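Local coordinates for iron Transport-associated domain protein (Bacillus anthracis, PDB 4H8Q) that binds heme through a NEAT domain of the secreted hemophore IsdX2, which probably scavenges heme from methemoglobin for iron uptake, at residues Phe65-Val79 / Ala85-Leu97. The protein carries 1 engineered substitution. Numbering follows the deposited sequence.
Sequences FQTEKNGGFADAKVV and ANTRVVEFEANDL
The F92 ring carries the T67 methyl on one face: CG2 stands 3.8 Å from the ring centroid, almost on the normal, a CH-pi contact. F65 meets F92 obliquely, planes at 58°; F92 CD2 lies at the edge of the F65 ring, in its plane, and V90 CG2 packs 3.8 Å from F65 CD2. Small A76 fits the break in strand 72-82 where the chain swings in to pair with 87-94, its CB 3.8 Å from V90 CB. Threonine suits position 67 because one branch is apolar and the other polar: with T67 chi1 at 63°, the methyl reaches the ring while OG1 donates to a water that bonds E68 O and E93 O. Farther out, long K69 reaches E93 in a salt bridge, NZ to OE1 3.4 Å. Beyond A76, K77 and E91 exchange two backbone bonds, the shorter from E91 N to K77 O at 2.8 Å, and V79 N donates to V89 O. R88 passes V78 and extends its guanidinium to S59 and I62. The side chain of F65 lies about 7 Å from the bound heme. Strands 72-82 and 87-94 form an antiparallel hairpin, flanked by 62-69 beyond 72-82, in the wall of the Ig-like, eight-stranded NEAT barrel.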
loop_
_atom_site.group_PDB
_atom_site.type_symbol
_atom_site.label_atom_id
_atom_site.label_comp_id
_atom_site.label_asym_id
_atom_site.label_seq_id
_atom_site.Cartn_x
_atom_site.Cartn_y
_atom_site.Cartn_z
ATOM N N PHE A 65 3.403 7.842 2.750
ATOM C CA PHE A 65 2.396 6.809 2.569
ATOM C C PHE A 65 1.867 6.368 3.925
ATOM O O PHE A 65 2.638 5.929 4.783
ATOM C CB PHE A 65 2.949 5.600 1.801
ATOM C CG PHE A 65 1.944 4.505 1.628
ATOM C CD1 PHE A 65 0.854 4.681 0.781
ATOM C CD2 PHE A 65 2.042 3.331 2.348
ATOM C CE1 PHE A 65 -0.094 3.687 0.628
ATOM C CE2 PHE A 65 1.092 2.323 2.203
ATOM C CZ PHE A 65 0.030 2.497 1.338
ATOM N N GLN A 66 0.556 6.491 4.123
ATOM C CA GLN A 66 -0.033 6.197 5.429
ATOM C C GLN A 66 -1.235 5.275 5.288
ATOM O O GLN A 66 -1.932 5.285 4.269
ATOM C CB GLN A 66 -0.463 7.496 6.114
ATOM C CG GLN A 66 0.657 8.493 6.258
ATOM C CD GLN A 66 0.205 9.783 6.903
ATOM O OE1 GLN A 66 -0.984 10.104 6.921
ATOM N NE2 GLN A 66 1.160 10.541 7.427
ATOM N N THR A 67 -1.488 4.467 6.310
ATOM C CA THR A 67 -2.694 3.660 6.316
ATOM C C THR A 67 -3.444 3.879 7.622
ATOM O O THR A 67 -2.858 4.322 8.613
ATOM C CB THR A 67 -2.396 2.161 6.121
ATOM O OG1 THR A 67 -1.601 1.676 7.211
ATOM C CG2 THR A 67 -1.647 1.932 4.822
ATOM N N GLU A 68 -4.738 3.593 7.610
ATOM C CA GLU A 68 -5.563 3.823 8.794
ATOM C C GLU A 68 -5.251 2.780 9.850
ATOM O O GLU A 68 -5.247 1.581 9.568
ATOM C CB GLU A 68 -7.054 3.795 8.446
ATOM C CG GLU A 68 -7.962 4.091 9.647
ATOM C CD GLU A 68 -9.341 4.598 9.250
ATOM O OE1 GLU A 68 -9.774 4.345 8.107
ATOM O OE2 GLU A 68 -9.994 5.257 10.086
ATOM N N LYS A 69 -4.986 3.253 11.061
ATOM C CA LYS A 69 -4.657 2.387 12.182
ATOM C C LYS A 69 -5.238 2.995 13.450
ATOM O O LYS A 69 -4.899 4.124 13.814
ATOM C CB LYS A 69 -3.137 2.258 12.314
ATOM C CG LYS A 69 -2.670 1.480 13.540
ATOM C CD LYS A 69 -1.170 1.640 13.750
ATOM C CE LYS A 69 -0.687 0.880 14.977
ATOM N NZ LYS A 69 -0.896 -0.591 14.849
ATOM N N ASN A 70 -6.122 2.252 14.110
ATOM C CA ASN A 70 -6.720 2.706 15.362
ATOM C C ASN A 70 -7.353 4.089 15.237
ATOM O O ASN A 70 -7.018 5.005 15.993
ATOM C CB ASN A 70 -5.678 2.707 16.486
ATOM C CG ASN A 70 -5.123 1.322 16.772
ATOM O OD1 ASN A 70 -5.844 0.324 16.709
ATOM N ND2 ASN A 70 -3.832 1.255 17.085
ATOM N N GLY A 71 -8.255 4.237 14.272
ATOM C CA GLY A 71 -8.980 5.481 14.078
ATOM C C GLY A 71 -8.127 6.669 13.663
ATOM O O GLY A 71 -8.607 7.803 13.636
ATOM N N GLY A 72 -6.861 6.417 13.345
ATOM C CA GLY A 72 -5.971 7.463 12.878
ATOM C C GLY A 72 -5.146 6.979 11.698
ATOM O O GLY A 72 -5.236 5.818 11.311
ATOM N N PHE A 73 -4.345 7.865 11.121
ATOM C CA PHE A 73 -3.442 7.459 10.045
ATOM C C PHE A 73 -1.992 7.451 10.496
ATOM O O PHE A 73 -1.528 8.375 11.172
ATOM C CB PHE A 73 -3.635 8.329 8.796
ATOM C CG PHE A 73 -4.920 8.045 8.078
ATOM C CD1 PHE A 73 -4.953 7.158 7.011
ATOM C CD2 PHE A 73 -6.100 8.623 8.499
ATOM C CE1 PHE A 73 -6.146 6.865 6.366
ATOM C CE2 PHE A 73 -7.299 8.340 7.858
ATOM C CZ PHE A 73 -7.319 7.466 6.789
ATOM N N ALA A 74 -1.278 6.399 10.115
ATOM C CA ALA A 74 0.111 6.231 10.519
ATOM C C ALA A 74 0.999 5.961 9.321
ATOM O O ALA A 74 0.603 5.247 8.396
ATOM C CB ALA A 74 0.224 5.082 11.508
ATOM N N ASP A 75 2.197 6.539 9.334
ATOM C CA ASP A 75 3.169 6.251 8.293
ATOM C C ASP A 75 3.510 4.762 8.295
ATOM O O ASP A 75 3.811 4.180 9.342
ATOM C CB ASP A 75 4.444 7.079 8.487
ATOM C CG ASP A 75 4.191 8.578 8.392
ATOM O OD1 ASP A 75 4.490 9.292 9.371
ATOM O OD2 ASP A 75 3.706 9.046 7.343
ATOM N N ALA A 76 3.463 4.139 7.125
ATOM C CA ALA A 76 3.873 2.745 7.019
ATOM C C ALA A 76 5.382 2.647 7.204
ATOM O O ALA A 76 6.132 3.514 6.763
ATOM C CB ALA A 76 3.470 2.169 5.670
ATOM N N LYS A 77 5.825 1.575 7.848
ATOM C CA LYS A 77 7.250 1.350 8.059
ATOM C C LYS A 77 7.974 1.011 6.765
ATOM O O LYS A 77 7.533 0.147 6.008
ATOM C CB LYS A 77 7.444 0.200 9.053
ATOM C CG LYS A 77 8.907 -0.035 9.400
ATOM C CD LYS A 77 9.093 -1.337 10.164
ATOM C CE LYS A 77 10.514 -1.443 10.707
ATOM N NZ LYS A 77 11.549 -1.149 9.668
ATOM N N VAL A 78 9.097 1.673 6.499
ATOM C CA VAL A 78 9.896 1.299 5.343
ATOM C C VAL A 78 10.839 0.182 5.771
ATOM O O VAL A 78 11.722 0.394 6.612
ATOM C CB VAL A 78 10.707 2.478 4.797
ATOM C CG1 VAL A 78 11.534 2.039 3.600
ATOM C CG2 VAL A 78 9.764 3.623 4.417
ATOM N N VAL A 79 10.640 -1.007 5.217
ATOM C CA VAL A 79 11.455 -2.162 5.604
ATOM C C VAL A 79 12.586 -2.459 4.627
ATOM O O VAL A 79 13.475 -3.259 4.919
ATOM C CB VAL A 79 10.591 -3.421 5.820
ATOM C CG1 VAL A 79 9.675 -3.223 7.013
ATOM C CG2 VAL A 79 9.780 -3.746 4.569
ATOM N N ALA A 85 16.799 0.538 -8.243
ATOM C CA ALA A 85 15.538 0.257 -8.921
ATOM C C ALA A 85 14.528 1.376 -8.692
ATOM O O ALA A 85 13.476 1.402 -9.330
ATOM C CB ALA A 85 14.964 -1.070 -8.452
ATOM N N ASN A 86 14.860 2.293 -7.789
ATOM C CA ASN A 86 13.928 3.335 -7.368
ATOM C C ASN A 86 12.611 2.712 -6.905
ATOM O O ASN A 86 11.532 3.086 -7.368
ATOM C CB ASN A 86 13.676 4.331 -8.501
ATOM C CG ASN A 86 12.879 5.554 -8.047
ATOM O OD1 ASN A 86 12.860 5.895 -6.868
ATOM N ND2 ASN A 86 12.235 6.231 -9.006
ATOM N N THR A 87 12.716 1.743 -6.003
ATOM C CA THR A 87 11.544 1.150 -5.369
ATOM C C THR A 87 11.789 1.079 -3.874
ATOM O O THR A 87 12.926 1.202 -3.413
ATOM C CB THR A 87 11.264 -0.278 -5.880
ATOM O OG1 THR A 87 12.390 -1.117 -5.576
ATOM C CG2 THR A 87 10.995 -0.289 -7.383
ATOM N N ARG A 88 10.722 0.903 -3.102
ATOM C CA ARG A 88 10.889 0.604 -1.690
ATOM C C ARG A 88 9.742 -0.267 -1.216
ATOM O O ARG A 88 8.709 -0.346 -1.869
ATOM C CB ARG A 88 10.979 1.871 -0.851
ATOM C CG ARG A 88 9.663 2.624 -0.643
ATOM C CD ARG A 88 9.968 3.855 0.185
ATOM N NE ARG A 88 8.813 4.667 0.569
ATOM C CZ ARG A 88 8.347 5.689 -0.154
ATOM N NH1 ARG A 88 8.891 5.979 -1.328
ATOM N NH2 ARG A 88 7.325 6.404 0.289
ATOM N N VAL A 89 9.945 -0.936 -0.088
ATOM C CA VAL A 89 8.915 -1.795 0.467
ATOM C C VAL A 89 8.414 -1.190 1.768
ATOM O O VAL A 89 9.203 -0.854 2.662
ATOM C CB VAL A 89 9.446 -3.230 0.720
ATOM C CG1 VAL A 89 8.333 -4.107 1.322
ATOM C CG2 VAL A 89 9.951 -3.830 -0.571
ATOM N N VAL A 90 7.096 -1.033 1.871
ATOM C CA VAL A 90 6.482 -0.503 3.085
ATOM C C VAL A 90 5.635 -1.589 3.733
ATOM O O VAL A 90 5.119 -2.485 3.056
ATOM C CB VAL A 90 5.643 0.779 2.818
ATOM C CG1 VAL A 90 6.532 1.895 2.252
ATOM C CG2 VAL A 90 4.479 0.484 1.873
ATOM N N GLU A 91 5.504 -1.521 5.050
ATOM C CA GLU A 91 4.799 -2.559 5.790
ATOM C C GLU A 91 3.773 -1.932 6.711
ATOM O O GLU A 91 4.041 -0.915 7.351
ATOM C CB GLU A 91 5.807 -3.354 6.613
ATOM C CG GLU A 91 5.210 -4.408 7.507
ATOM C CD GLU A 91 6.270 -5.025 8.406
ATOM O OE1 GLU A 91 6.542 -4.450 9.488
ATOM O OE2 GLU A 91 6.839 -6.068 8.015
ATOM N N PHE A 92 2.593 -2.532 6.765
ATOM C CA PHE A 92 1.514 -2.023 7.598
ATOM C C PHE A 92 0.567 -3.155 7.945
ATOM O O PHE A 92 0.573 -4.207 7.304
ATOM C CB PHE A 92 0.753 -0.886 6.893
ATOM C CG PHE A 92 0.235 -1.254 5.523
ATOM C CD1 PHE A 92 -0.993 -1.874 5.378
ATOM C CD2 PHE A 92 0.983 -0.983 4.385
ATOM C CE1 PHE A 92 -1.470 -2.209 4.121
ATOM C CE2 PHE A 92 0.512 -1.314 3.126
ATOM C CZ PHE A 92 -0.719 -1.933 2.998
ATOM N N GLU A 93 -0.242 -2.933 8.972
ATOM C CA GLU A 93 -1.173 -3.939 9.445
ATOM C C GLU A 93 -2.488 -3.865 8.692
ATOM O O GLU A 93 -2.953 -2.783 8.314
ATOM C CB GLU A 93 -1.435 -3.738 10.939
ATOM C CG GLU A 93 -0.903 -4.833 11.828
ATOM C CD GLU A 93 -1.378 -4.677 13.261
ATOM O OE1 GLU A 93 -0.743 -3.907 14.015
ATOM O OE2 GLU A 93 -2.394 -5.313 13.624
ATOM N N ALA A 94 -3.075 -5.030 8.455
ATOM C CA ALA A 94 -4.427 -5.105 7.937
ATOM C C ALA A 94 -5.225 -5.943 8.925
ATOM O O ALA A 94 -4.658 -6.728 9.684
ATOM C CB ALA A 94 -4.436 -5.733 6.561
ATOM N N ASN A 95 -6.534 -5.751 8.947
ATOM C CA ASN A 95 -7.375 -6.552 9.819
ATOM C C ASN A 95 -8.198 -7.505 8.975
ATOM O O ASN A 95 -7.828 -8.662 8.772
ATOM C CB ASN A 95 -8.281 -5.653 10.660
ATOM C CG ASN A 95 -7.536 -4.463 11.250
ATOM O OD1 ASN A 95 -7.498 -3.384 10.655
ATOM N ND2 ASN A 95 -6.933 -4.658 12.421
ATOM N N ASP A 96 -9.314 -6.996 8.473
ATOM C CA ASP A 96 -10.186 -7.756 7.606
ATOM C C ASP A 96 -9.683 -7.610 6.175
ATOM O O ASP A 96 -9.806 -6.540 5.575
ATOM C CB ASP A 96 -11.611 -7.205 7.725
ATOM C CG ASP A 96 -12.618 -7.994 6.924
ATOM O OD1 ASP A 96 -12.214 -8.900 6.166
ATOM O OD2 ASP A 96 -13.831 -7.705 7.051
ATOM N N LEU A 97 -9.124 -8.683 5.623
ATOM C CA LEU A 97 -8.607 -8.651 4.254
ATOM C C LEU A 97 -9.701 -8.475 3.198
ATOM O O LEU A 97 -9.410 -8.257 2.019
ATOM C CB LEU A 97 -7.808 -9.918 3.955
ATOM C CG LEU A 97 -6.582 -10.155 4.831
ATOM C CD1 LEU A 97 -5.963 -11.499 4.504
ATOM C CD2 LEU A 97 -5.570 -9.031 4.648
HETATM O O HOH W 1 -2.880 -0.082 8.742
#